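Local coordinates for cytochrome c-552/4 domain-containing protein (PDB 4QO5) that probably transfers electrons through its eight heme c groups as a membrane-associated octaheme cytochrome c, its precise physiological role being unestablished, at residues Pro55-Glu60 / Met289-Asn294; Ala214-Ala217 / Ser223-Ile226; Cys218-Arg221 / Glu227-Arg230. All blocks are in the same frame, centred on the assembly; numbering follows the deposited sequence.

From the N terminus, the loop 55-60 comes first, and it is met at 289-294, where contact 1 closes a loop of 228 intervening residues. Contacts 2 and 3 are both nested inside that loop. They cross one another: 214-217 and 218-221 follow in direct succession, and each reaches forward past the next, to 223-226 and 227-230 respectively. Together these two contacts fold a CxxCH heme-binding motif back against the short helix 226-229. Contact 1 then brings the strand 292-293 and an early loop to the same heme of chain F that contact 3 ligates, while contact 2 borders a neighbouring heme, that of chain D.

Contact 1: residues Pro55-Glu60 / Met289-Asn294; sequences PALERE and MSLLVN. With HEC (heme c), chain F.
Propionate oxygen O2D of the chain F heme c is gripped from several sides: Ser290 donates to it through OG at 2.8 Å, and Arg230 reaches it as well. The sister oxygen O1D accepts the backbone N-H of Leu291, with Leu291 N 3.0 Å away and a fairly straight bond of 163°. Consecutive residues thus hold both oxygens of one carboxylate and limit its rotation, and Arg304 adds a further hydrogen bond to this heme. Past this polar junction, the meeting of 55-60 with 289-294 is apolar. The side chains of Leu57 and Leu291 cross at about a right angle, Leu57 CD2 standing 4.2 Å from Leu291 CD2. Because CG of Leu291 is anti to its own backbone N (chi1 167°), its CD2 branch also comes 3.7 Å from Leu57 O. Farther along, Leu57 CD1 lies alongside Val293 CG2 at 4.4 Å. Glu60 runs along the other propionate with backbone and side chain alike: Glu60 CA is 3.2 Å from heme O1A, and Glu60 OE2 is 3.5 Å from heme CAA, while OE1 forms a salt bridge with Lys42. Elsewhere on the heme Met289 bends at chi3 and brings CE to 3.4 Å from the meso carbon CHD. Residues 289-294 directly follow a CxxCH motif ending in His288, the axial ligand of another heme, and Met289 itself touches a second heme. The motif and the segment after it together serve two hemes, a sharing characteristic of the compact heme packing in multiheme cytochromes c.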
loop_
_atom_site.group_PDB
_atom_site.type_symbol
_atom_site.label_atom_id
_atom_site.label_comp_id
_atom_site.label_asym_id
_atom_site.label_seq_id
_atom_site.Cartn_x
_atom_site.Cartn_y
_atom_site.Cartn_z
ATOM N N PRO A 55 9.181 -40.252 4.502
ATOM C CA PRO A 55 8.303 -40.450 5.667
ATOM C C PRO A 55 7.022 -39.629 5.519
ATOM O O PRO A 55 7.040 -38.603 4.832
ATOM C CB PRO A 55 9.130 -39.901 6.833
ATOM C CG PRO A 55 10.547 -39.847 6.336
ATOM C CD PRO A 55 10.465 -39.625 4.863
ATOM N N ALA A 56 5.941 -40.065 6.156
ATOM C CA ALA A 56 4.629 -39.441 5.973
ATOM C C ALA A 56 4.613 -37.918 6.122
ATOM O O ALA A 56 4.051 -37.215 5.284
ATOM C CB ALA A 56 3.604 -40.079 6.890
ATOM N N LEU A 57 5.253 -37.407 7.170
ATOM C CA LEU A 57 5.251 -35.965 7.432
ATOM C C LEU A 57 5.976 -35.133 6.368
ATOM O O LEU A 57 5.651 -33.969 6.146
ATOM C CB LEU A 57 5.853 -35.675 8.812
ATOM C CG LEU A 57 4.968 -36.015 10.011
ATOM C CD1 LEU A 57 5.673 -35.645 11.302
ATOM C CD2 LEU A 57 3.618 -35.313 9.913
ATOM N N GLU A 58 6.956 -35.746 5.716
ATOM C CA GLU A 58 7.819 -35.060 4.766
ATOM C C GLU A 58 7.237 -35.146 3.350
ATOM O O GLU A 58 7.530 -34.330 2.478
ATOM C CB GLU A 58 9.201 -35.722 4.802
ATOM C CG GLU A 58 10.192 -35.236 3.754
ATOM C CD GLU A 58 10.864 -33.929 4.143
ATOM O OE1 GLU A 58 10.903 -33.624 5.355
ATOM O OE2 GLU A 58 11.357 -33.215 3.240
ATOM N N ARG A 59 6.406 -36.151 3.133
ATOM C CA ARG A 59 5.925 -36.489 1.798
ATOM C C ARG A 59 4.869 -35.499 1.271
ATOM O O ARG A 59 3.975 -35.082 2.005
ATOM C CB ARG A 59 5.351 -37.916 1.886
ATOM C CG ARG A 59 4.764 -38.493 0.641
ATOM C CD ARG A 59 4.579 -40.004 0.809
ATOM N NE ARG A 59 3.572 -40.322 1.820
ATOM C CZ ARG A 59 3.745 -41.177 2.821
ATOM N NH1 ARG A 59 2.754 -41.393 3.670
ATOM N NH2 ARG A 59 4.898 -41.820 2.972
ATOM N N GLU A 60 4.957 -35.140 -0.009
ATOM C CA GLU A 60 4.002 -34.208 -0.600
ATOM C C GLU A 60 3.298 -34.789 -1.833
ATOM O O GLU A 60 3.001 -34.058 -2.780
ATOM C CB GLU A 60 4.701 -32.895 -0.978
ATOM C CG GLU A 60 5.162 -32.096 0.263
ATOM C CD GLU A 60 5.776 -30.756 -0.102
ATOM O OE1 GLU A 60 6.666 -30.716 -0.976
ATOM O OE2 GLU A 60 5.374 -29.741 0.507
ATOM N N MET A 289 -3.540 -22.764 6.834
ATOM C CA MET A 289 -3.448 -23.915 5.935
ATOM C C MET A 289 -2.366 -24.928 6.269
ATOM O O MET A 289 -2.534 -26.121 6.026
ATOM C CB MET A 289 -3.216 -23.444 4.478
ATOM C CG MET A 289 -4.368 -22.620 3.914
ATOM S SD MET A 289 -4.242 -22.297 2.148
ATOM C CE MET A 289 -4.774 -23.881 1.461
ATOM N N SER A 290 -1.255 -24.461 6.815
ATOM C CA SER A 290 -0.031 -25.277 6.854
ATOM C C SER A 290 -0.070 -26.475 7.804
ATOM O O SER A 290 -0.709 -26.426 8.843
ATOM C CB SER A 290 1.150 -24.399 7.262
ATOM O OG SER A 290 1.426 -23.439 6.257
ATOM N N LEU A 291 0.669 -27.523 7.453
ATOM C CA LEU A 291 1.049 -28.548 8.418
ATOM C C LEU A 291 2.098 -27.936 9.346
ATOM O O LEU A 291 3.127 -27.442 8.888
ATOM C CB LEU A 291 1.653 -29.748 7.700
ATOM C CG LEU A 291 2.391 -30.791 8.540
ATOM C CD1 LEU A 291 1.465 -31.436 9.599
ATOM C CD2 LEU A 291 2.980 -31.866 7.620
ATOM N N LEU A 292 1.823 -27.943 10.643
ATOM C CA LEU A 292 2.755 -27.401 11.636
ATOM C C LEU A 292 3.134 -28.497 12.623
ATOM O O LEU A 292 2.263 -29.184 13.161
ATOM C CB LEU A 292 2.123 -26.231 12.387
ATOM C CG LEU A 292 1.736 -24.981 11.582
ATOM C CD1 LEU A 292 1.204 -23.917 12.547
ATOM C CD2 LEU A 292 2.878 -24.404 10.686
ATOM N N VAL A 293 4.435 -28.680 12.833
ATOM C CA VAL A 293 4.935 -29.741 13.705
ATOM C C VAL A 293 5.901 -29.167 14.745
ATOM O O VAL A 293 6.759 -28.328 14.420
ATOM C CB VAL A 293 5.642 -30.849 12.881
ATOM C CG1 VAL A 293 6.158 -31.960 13.783
ATOM C CG2 VAL A 293 4.682 -31.443 11.861
ATOM N N ASN A 294 5.763 -29.606 15.997
ATOM C CA ASN A 294 6.670 -29.144 17.046
ATOM C C ASN A 294 8.086 -29.678 16.801
ATOM O O ASN A 294 8.278 -30.883 16.652
ATOM C CB ASN A 294 6.154 -29.579 18.416
ATOM C CG ASN A 294 6.963 -28.995 19.553
ATOM O OD1 ASN A 294 8.135 -29.328 19.735
ATOM N ND2 ASN A 294 6.335 -28.130 20.337
HETATM FE FE HEC F . -1.933 -26.134 -2.487
HETATM C CHA HEC F . 0.870 -26.924 -0.616
HETATM C CHB HEC F . -1.637 -29.019 -4.259
HETATM C CHC HEC F . -4.784 -25.343 -4.301
HETATM C CHD HEC F . -2.293 -23.251 -0.725
HETATM N NA HEC F . -0.620 -27.599 -2.435
HETATM C C1A HEC F . 0.429 -27.815 -1.570
HETATM C C2A HEC F . 1.025 -29.092 -1.850
HETATM C C3A HEC F . 0.323 -29.656 -2.829
HETATM C C4A HEC F . -0.742 -28.755 -3.228
HETATM C CMA HEC F . 0.592 -31.033 -3.452
HETATM C CAA HEC F . 2.245 -29.700 -1.127
HETATM C CBA HEC F . 1.846 -30.132 0.291
HETATM C CGA HEC F . 0.914 -31.316 0.200
HETATM O O1A HEC F . 1.393 -32.434 -0.117
HETATM O O2A HEC F . -0.303 -31.140 0.443
HETATM N NB HEC F . -2.929 -26.990 -3.987
HETATM C C1B HEC F . -2.735 -28.238 -4.529
HETATM C C2B HEC F . -3.848 -28.525 -5.416
HETATM C C3B HEC F . -4.700 -27.483 -5.307
HETATM C C4B HEC F . -4.122 -26.513 -4.475
HETATM C CMB HEC F . -4.034 -29.887 -6.131
HETATM C CAB HEC F . -6.109 -27.047 -5.765
HETATM C CBB HEC F . -7.119 -28.246 -5.664
HETATM N NC HEC F . -3.283 -24.704 -2.542
HETATM C C1C HEC F . -4.351 -24.440 -3.361
HETATM C C2C HEC F . -4.742 -23.054 -3.268
HETATM C C3C HEC F . -4.201 -22.682 -2.097
HETATM C C4C HEC F . -3.156 -23.570 -1.746
HETATM C CMC HEC F . -6.115 -22.593 -3.818
HETATM C CAC HEC F . -4.305 -21.452 -1.197
HETATM C CBC HEC F . -5.751 -20.931 -0.950
HETATM N ND HEC F . -0.882 -25.219 -0.944
HETATM C C1D HEC F . -1.244 -24.030 -0.340
HETATM C C2D HEC F . -0.362 -23.758 0.752
HETATM C C3D HEC F . 0.644 -24.895 0.761
HETATM C C4D HEC F . 0.215 -25.772 -0.307
HETATM C CMD HEC F . -0.393 -22.531 1.689
HETATM C CAD HEC F . 1.788 -25.142 1.757
HETATM C CBD HEC F . 1.118 -26.035 2.815
HETATM C CGD HEC F . 1.907 -26.170 4.086
HETATM O O1D HEC F . 1.814 -27.252 4.729
HETATM O O2D HEC F . 2.614 -25.210 4.478
#

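Contact 2: residues Ala214-Ala217 / Ser223-Ile226; sequences ACTA and SFDI. With HEC (heme c), chain D.
This is a small, buried, apolar contact between a CxxCH heme-binding turn and the loop leading into helix 226-229, and it is carried largely by one aromatic ring. Methyl CG2 of Thr216 comes obliquely to the ring of Phe224, 3.6 Å from CE1. From across the ring plane the methyl CMB of the chain D heme approaches, also obliquely, at 3.5 Å from the same Phe224 CE1. Cys215 adds its carbonyl at the ring edge, with Cys215 O 4.4 Å from Phe224 CE1. A chi1 of -67° turns CG of Phe224 away from its own carbonyl carbon and carries the ring in between the type I turn, Ala214 to Ala217, and the heme periphery. With an alanine here the Thr216 methyl and heme CMB are likely to lose the ring they share, opening a gap at the heme edge. Several polar groups look elsewhere. Thr216 OG1 hydrogen-bonds a propionate of a third heme, and Cys215 SG is linked covalently to the chain F heme. Ile226 N donates to propionate oxygen O2A of the chain D heme at 3.2 Å, a nearly linear bond of 175°. Above that carboxylate Ile226 lays its CG2 branch, 3.5 Å from heme CGA. Asp225 sits at the N-cap of the helix, its OD1 accepting from Glu227 N, while OD2 is hydrogen-bonded to His262 NE2 of the third subunit, another copy of this protein. The chemistry thus has two parts: apolar groups pack at the edge of the chain D heme, while its propionate is held by a nearly straight backbone N-H at the start of a helix.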
loop_
_atom_site.group_PDB
_atom_site.type_symbol
_atom_site.label_atom_id
_atom_site.label_comp_id
_atom_site.label_asym_id
_atom_site.label_seq_id
_atom_site.Cartn_x
_atom_site.Cartn_y
_atom_site.Cartn_z
ATOM N N ALA A 214 -8.785 -23.281 -9.433
ATOM C CA ALA A 214 -7.505 -23.141 -10.093
ATOM C C ALA A 214 -6.421 -23.515 -9.098
ATOM O O ALA A 214 -6.231 -22.830 -8.092
ATOM C CB ALA A 214 -7.306 -21.699 -10.607
ATOM N N CYS A 215 -5.684 -24.582 -9.371
ATOM C CA CYS A 215 -4.629 -24.974 -8.439
ATOM C C CYS A 215 -3.358 -24.153 -8.562
ATOM O O CYS A 215 -2.355 -24.492 -7.952
ATOM C CB CYS A 215 -4.269 -26.442 -8.610
ATOM S SG CYS A 215 -5.638 -27.546 -8.285
ATOM N N THR A 216 -3.389 -23.095 -9.359
ATOM C CA THR A 216 -2.228 -22.226 -9.488
ATOM C C THR A 216 -2.427 -20.919 -8.746
ATOM O O THR A 216 -1.546 -20.058 -8.734
ATOM C CB THR A 216 -1.934 -21.932 -10.961
ATOM O OG1 THR A 216 -3.158 -21.521 -11.580
ATOM C CG2 THR A 216 -1.430 -23.212 -11.642
ATOM N N ALA A 217 -3.596 -20.732 -8.152
ATOM C CA ALA A 217 -3.676 -19.688 -7.152
ATOM C C ALA A 217 -2.774 -20.176 -6.005
ATOM O O ALA A 217 -2.649 -21.391 -5.793
ATOM C CB ALA A 217 -5.108 -19.480 -6.694
ATOM N N SER A 223 6.490 -23.066 -11.325
ATOM C CA SER A 223 7.381 -23.389 -10.222
ATOM C C SER A 223 6.659 -24.171 -9.127
ATOM O O SER A 223 7.291 -24.960 -8.443
ATOM C CB SER A 223 8.060 -22.136 -9.645
ATOM O OG SER A 223 7.084 -21.220 -9.164
ATOM N N PHE A 224 5.350 -23.952 -8.984
ATOM C CA PHE A 224 4.517 -24.664 -7.980
ATOM C C PHE A 224 5.232 -24.721 -6.629
ATOM O O PHE A 224 5.436 -25.782 -6.059
ATOM C CB PHE A 224 4.095 -26.076 -8.452
ATOM C CG PHE A 224 3.157 -26.058 -9.623
ATOM C CD1 PHE A 224 1.814 -25.745 -9.448
ATOM C CD2 PHE A 224 3.626 -26.323 -10.901
ATOM C CE1 PHE A 224 0.952 -25.718 -10.538
ATOM C CE2 PHE A 224 2.777 -26.278 -11.995
ATOM C CZ PHE A 224 1.434 -25.978 -11.807
ATOM N N ASP A 225 5.637 -23.549 -6.156
ATOM C CA ASP A 225 6.572 -23.425 -5.051
ATOM C C ASP A 225 5.826 -23.172 -3.747
ATOM O O ASP A 225 5.103 -22.183 -3.629
ATOM C CB ASP A 225 7.509 -22.246 -5.357
ATOM C CG ASP A 225 8.695 -22.156 -4.402
ATOM O OD1 ASP A 225 8.770 -22.927 -3.418
ATOM O OD2 ASP A 225 9.563 -21.285 -4.633
ATOM N N ILE A 226 5.982 -24.055 -2.765
ATOM C CA ILE A 226 5.328 -23.821 -1.486
ATOM C C ILE A 226 5.932 -22.627 -0.759
ATOM O O ILE A 226 5.300 -22.053 0.123
ATOM C CB ILE A 226 5.288 -25.061 -0.562
ATOM C CG1 ILE A 226 6.697 -25.454 -0.112
ATOM C CG2 ILE A 226 4.540 -26.213 -1.254
ATOM C CD1 ILE A 226 6.689 -26.524 0.992
HETATM FE FE HEC D . 2.523 -32.182 -7.748
HETATM C CHA HEC D . 4.984 -31.843 -5.396
HETATM C CHB HEC D . 1.140 -29.218 -6.715
HETATM C CHC HEC D . 0.368 -32.362 -10.309
HETATM C CHD HEC D . 3.602 -35.350 -8.506
HETATM N NA HEC D . 2.992 -30.782 -6.343
HETATM C C1A HEC D . 4.058 -30.833 -5.471
HETATM C C2A HEC D . 4.068 -29.622 -4.680
HETATM C C3A HEC D . 2.992 -28.905 -5.053
HETATM C C4A HEC D . 2.299 -29.621 -6.099
HETATM C CMA HEC D . 2.536 -27.539 -4.498
HETATM C CAA HEC D . 5.114 -29.286 -3.572
HETATM C CBA HEC D . 6.139 -28.320 -4.178
HETATM C CGA HEC D . 7.077 -27.787 -3.120
HETATM O O1A HEC D . 7.232 -28.395 -2.028
HETATM O O2A HEC D . 7.691 -26.725 -3.388
HETATM N NB HEC D . 1.063 -31.059 -8.290
HETATM C C1B HEC D . 0.666 -29.821 -7.840
HETATM C C2B HEC D . -0.302 -29.271 -8.728
HETATM C C3B HEC D . -0.435 -30.155 -9.747
HETATM C C4B HEC D . 0.389 -31.273 -9.488
HETATM C CMB HEC D . -0.938 -27.886 -8.489
HETATM C CAB HEC D . -1.197 -30.187 -11.070
HETATM C CBB HEC D . -1.260 -28.765 -11.738
HETATM N NC HEC D . 2.014 -33.600 -9.107
HETATM C C1C HEC D . 1.128 -33.481 -10.132
HETATM C C2C HEC D . 0.958 -34.774 -10.779
HETATM C C3C HEC D . 2.088 -35.450 -10.455
HETATM C C4C HEC D . 2.623 -34.812 -9.278
HETATM C CMC HEC D . 0.256 -34.813 -12.163
HETATM C CAC HEC D . 2.664 -36.841 -10.869
HETATM C CBC HEC D . 2.383 -37.348 -12.303
HETATM N ND HEC D . 4.011 -33.386 -7.086
HETATM C C1D HEC D . 4.303 -34.654 -7.554
HETATM C C2D HEC D . 5.473 -35.165 -6.908
HETATM C C3D HEC D . 5.908 -34.092 -5.931
HETATM C C4D HEC D . 4.940 -33.025 -6.084
HETATM C CMD HEC D . 6.163 -36.527 -7.130
HETATM C CAD HEC D . 7.128 -34.197 -4.996
HETATM C CBD HEC D . 6.591 -34.699 -3.653
HETATM C CGD HEC D . 7.698 -34.991 -2.670
HETATM O O1D HEC D . 7.393 -35.456 -1.523
HETATM O O2D HEC D . 8.877 -34.763 -3.035
#

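Contact 3: residues Cys218-Arg221 / Glu227-Arg230; sequences CHPR and EIAR. With HEC (heme c), chain F.
Apolar contact joins Pro220 to Ile228, whose side chains meet at an oblique angle with Pro220 CD 3.6 Å from Ile228 CG2. That methyl branch, anti to the backbone N of Ile228, also sits against the Cys218 carbonyl. Ala229 turns its CB to the heme of chain F, 3.6 Å from C2D, and brushes the His219 ring obliquely. Among weaker polar contacts, Ala229 CA lies 3.2 Å from Cys218 O in a bent CA-H...O contact, and that oxygen also accepts from Thr234 OG1. Coordination and covalency belong to the CxxCH motif. His219 NE2 lies 2.1 Å from the heme iron FE, which it binds. His306 is the other axial ligand, and Cys218 SG is linked to heme CAC, a bond stretched in the model. Hydrogen bonding to the heme falls to Arg230, whose guanidinium meets O2D edge-on and in plane. Arg230 NE is modelled 2.5 Å from heme O2D, too short to take at face value; Arg230 NH2, at 2.7 Å, donates to the same oxygen along a bent path (132°). NH1 turns instead to the carbonyls of Met268 and Ala270. Two histidines on the iron, a thioether and propionate hydrogen bonds therefore hold this heme.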
loop_
_atom_site.group_PDB
_atom_site.type_symbol
_atom_site.label_atom_id
_atom_site.label_comp_id
_atom_site.label_asym_id
_atom_site.label_seq_id
_atom_site.Cartn_x
_atom_site.Cartn_y
_atom_site.Cartn_z
ATOM N N CYS A 218 -2.137 -19.230 -5.312
ATOM C CA CYS A 218 -1.285 -19.485 -4.139
ATOM C C CYS A 218 0.103 -20.008 -4.487
ATOM O O CYS A 218 1.112 -19.417 -4.102
ATOM C CB CYS A 218 -2.011 -20.404 -3.127
ATOM S SG CYS A 218 -3.634 -19.651 -2.877
ATOM N N HIS A 219 0.158 -21.124 -5.202
ATOM C CA HIS A 219 1.430 -21.585 -5.745
ATOM C C HIS A 219 1.300 -21.634 -7.272
ATOM O O HIS A 219 0.798 -22.615 -7.840
ATOM C CB HIS A 219 1.870 -22.926 -5.151
ATOM C CG HIS A 219 0.743 -23.856 -4.859
ATOM N ND1 HIS A 219 -0.143 -24.286 -5.827
ATOM C CD2 HIS A 219 0.326 -24.423 -3.702
ATOM C CE1 HIS A 219 -1.039 -25.082 -5.287
ATOM N NE2 HIS A 219 -0.778 -25.173 -3.992
ATOM N N PRO A 220 1.728 -20.548 -7.939
ATOM C CA PRO A 220 1.584 -20.447 -9.402
ATOM C C PRO A 220 2.390 -21.472 -10.163
ATOM O O PRO A 220 3.400 -21.980 -9.661
ATOM C CB PRO A 220 2.132 -19.042 -9.740
ATOM C CG PRO A 220 2.239 -18.321 -8.446
ATOM C CD PRO A 220 2.309 -19.338 -7.329
ATOM N N ARG A 221 1.948 -21.760 -11.392
ATOM C CA ARG A 221 2.751 -22.537 -12.320
ATOM C C ARG A 221 3.855 -21.596 -12.823
ATOM O O ARG A 221 3.726 -20.391 -12.675
ATOM C CB ARG A 221 1.870 -23.028 -13.480
ATOM C CG ARG A 221 1.446 -21.898 -14.424
ATOM C CD ARG A 221 0.589 -22.385 -15.614
ATOM N NE ARG A 221 0.482 -21.285 -16.566
ATOM C CZ ARG A 221 -0.422 -20.308 -16.493
ATOM N NH1 ARG A 221 -0.377 -19.315 -17.373
ATOM N NH2 ARG A 221 -1.344 -20.305 -15.536
ATOM N N GLU A 227 7.139 -22.224 -1.151
ATOM C CA GLU A 227 7.708 -21.017 -0.561
ATOM C C GLU A 227 6.889 -19.805 -1.005
ATOM O O GLU A 227 6.695 -18.868 -0.236
ATOM C CB GLU A 227 9.199 -20.864 -0.887
ATOM C CG GLU A 227 9.778 -19.526 -0.460
ATOM C CD GLU A 227 11.292 -19.561 -0.330
ATOM O OE1 GLU A 227 11.850 -20.678 -0.250
ATOM O OE2 GLU A 227 11.920 -18.480 -0.294
ATOM N N ILE A 228 6.379 -19.835 -2.238
ATOM C CA ILE A 228 5.452 -18.795 -2.661
ATOM C C ILE A 228 4.084 -18.921 -1.983
ATOM O O ILE A 228 3.504 -17.921 -1.544
ATOM C CB ILE A 228 5.304 -18.742 -4.204
ATOM C CG1 ILE A 228 6.616 -18.262 -4.835
ATOM C CG2 ILE A 228 4.157 -17.813 -4.588
ATOM C CD1 ILE A 228 6.582 -18.123 -6.367
ATOM N N ALA A 229 3.582 -20.152 -1.856
ATOM C CA ALA A 229 2.275 -20.383 -1.250
ATOM C C ALA A 229 2.273 -19.915 0.203
ATOM O O ALA A 229 1.244 -19.490 0.723
ATOM C CB ALA A 229 1.901 -21.868 -1.329
ATOM N N ARG A 230 3.424 -19.994 0.854
ATOM C CA ARG A 230 3.521 -19.566 2.245
ATOM C C ARG A 230 3.920 -18.114 2.449
ATOM O O ARG A 230 4.153 -17.693 3.582
ATOM C CB ARG A 230 4.535 -20.441 2.945
ATOM C CG ARG A 230 4.071 -21.852 3.137
ATOM C CD ARG A 230 5.234 -22.778 3.385
ATOM N NE ARG A 230 4.785 -24.038 3.931
ATOM C CZ ARG A 230 5.613 -24.996 4.295
ATOM N NH1 ARG A 230 6.889 -24.825 4.044
ATOM N NH2 ARG A 230 5.160 -26.154 4.813
HETATM FE FE HEC F . -1.933 -26.134 -2.487
HETATM C CHA HEC F . 0.870 -26.924 -0.616
HETATM C CHB HEC F . -1.637 -29.019 -4.259
HETATM C CHC HEC F . -4.784 -25.343 -4.301
HETATM C CHD HEC F . -2.293 -23.251 -0.725
HETATM N NA HEC F . -0.620 -27.599 -2.435
HETATM C C1A HEC F . 0.429 -27.815 -1.570
HETATM C C2A HEC F . 1.025 -29.092 -1.850
HETATM C C3A HEC F . 0.323 -29.656 -2.829
HETATM C C4A HEC F . -0.742 -28.755 -3.228
HETATM C CMA HEC F . 0.592 -31.033 -3.452
HETATM C CAA HEC F . 2.245 -29.700 -1.127
HETATM C CBA HEC F . 1.846 -30.132 0.291
HETATM C CGA HEC F . 0.914 -31.316 0.200
HETATM O O1A HEC F . 1.393 -32.434 -0.117
HETATM O O2A HEC F . -0.303 -31.140 0.443
HETATM N NB HEC F . -2.929 -26.990 -3.987
HETATM C C1B HEC F . -2.735 -28.238 -4.529
HETATM C C2B HEC F . -3.848 -28.525 -5.416
HETATM C C3B HEC F . -4.700 -27.483 -5.307
HETATM C C4B HEC F . -4.122 -26.513 -4.475
HETATM C CMB HEC F . -4.034 -29.887 -6.131
HETATM C CAB HEC F . -6.109 -27.047 -5.765
HETATM C CBB HEC F . -7.119 -28.246 -5.664
HETATM N NC HEC F . -3.283 -24.704 -2.542
HETATM C C1C HEC F . -4.351 -24.440 -3.361
HETATM C C2C HEC F . -4.742 -23.054 -3.268
HETATM C C3C HEC F . -4.201 -22.682 -2.097
HETATM C C4C HEC F . -3.156 -23.570 -1.746
HETATM C CMC HEC F . -6.115 -22.593 -3.818
HETATM C CAC HEC F . -4.305 -21.452 -1.197
HETATM C CBC HEC F . -5.751 -20.931 -0.950
HETATM N ND HEC F . -0.882 -25.219 -0.944
HETATM C C1D HEC F . -1.244 -24.030 -0.340
HETATM C C2D HEC F . -0.362 -23.758 0.752
HETATM C C3D HEC F . 0.644 -24.895 0.761
HETATM C C4D HEC F . 0.215 -25.772 -0.307
HETATM C CMD HEC F . -0.393 -22.531 1.689
HETATM C CAD HEC F . 1.788 -25.142 1.757
HETATM C CBD HEC F . 1.118 -26.035 2.815
HETATM C CGD HEC F . 1.907 -26.170 4.086
HETATM O O1D HEC F . 1.814 -27.252 4.729
HETATM O O2D HEC F . 2.614 -25.210 4.478
#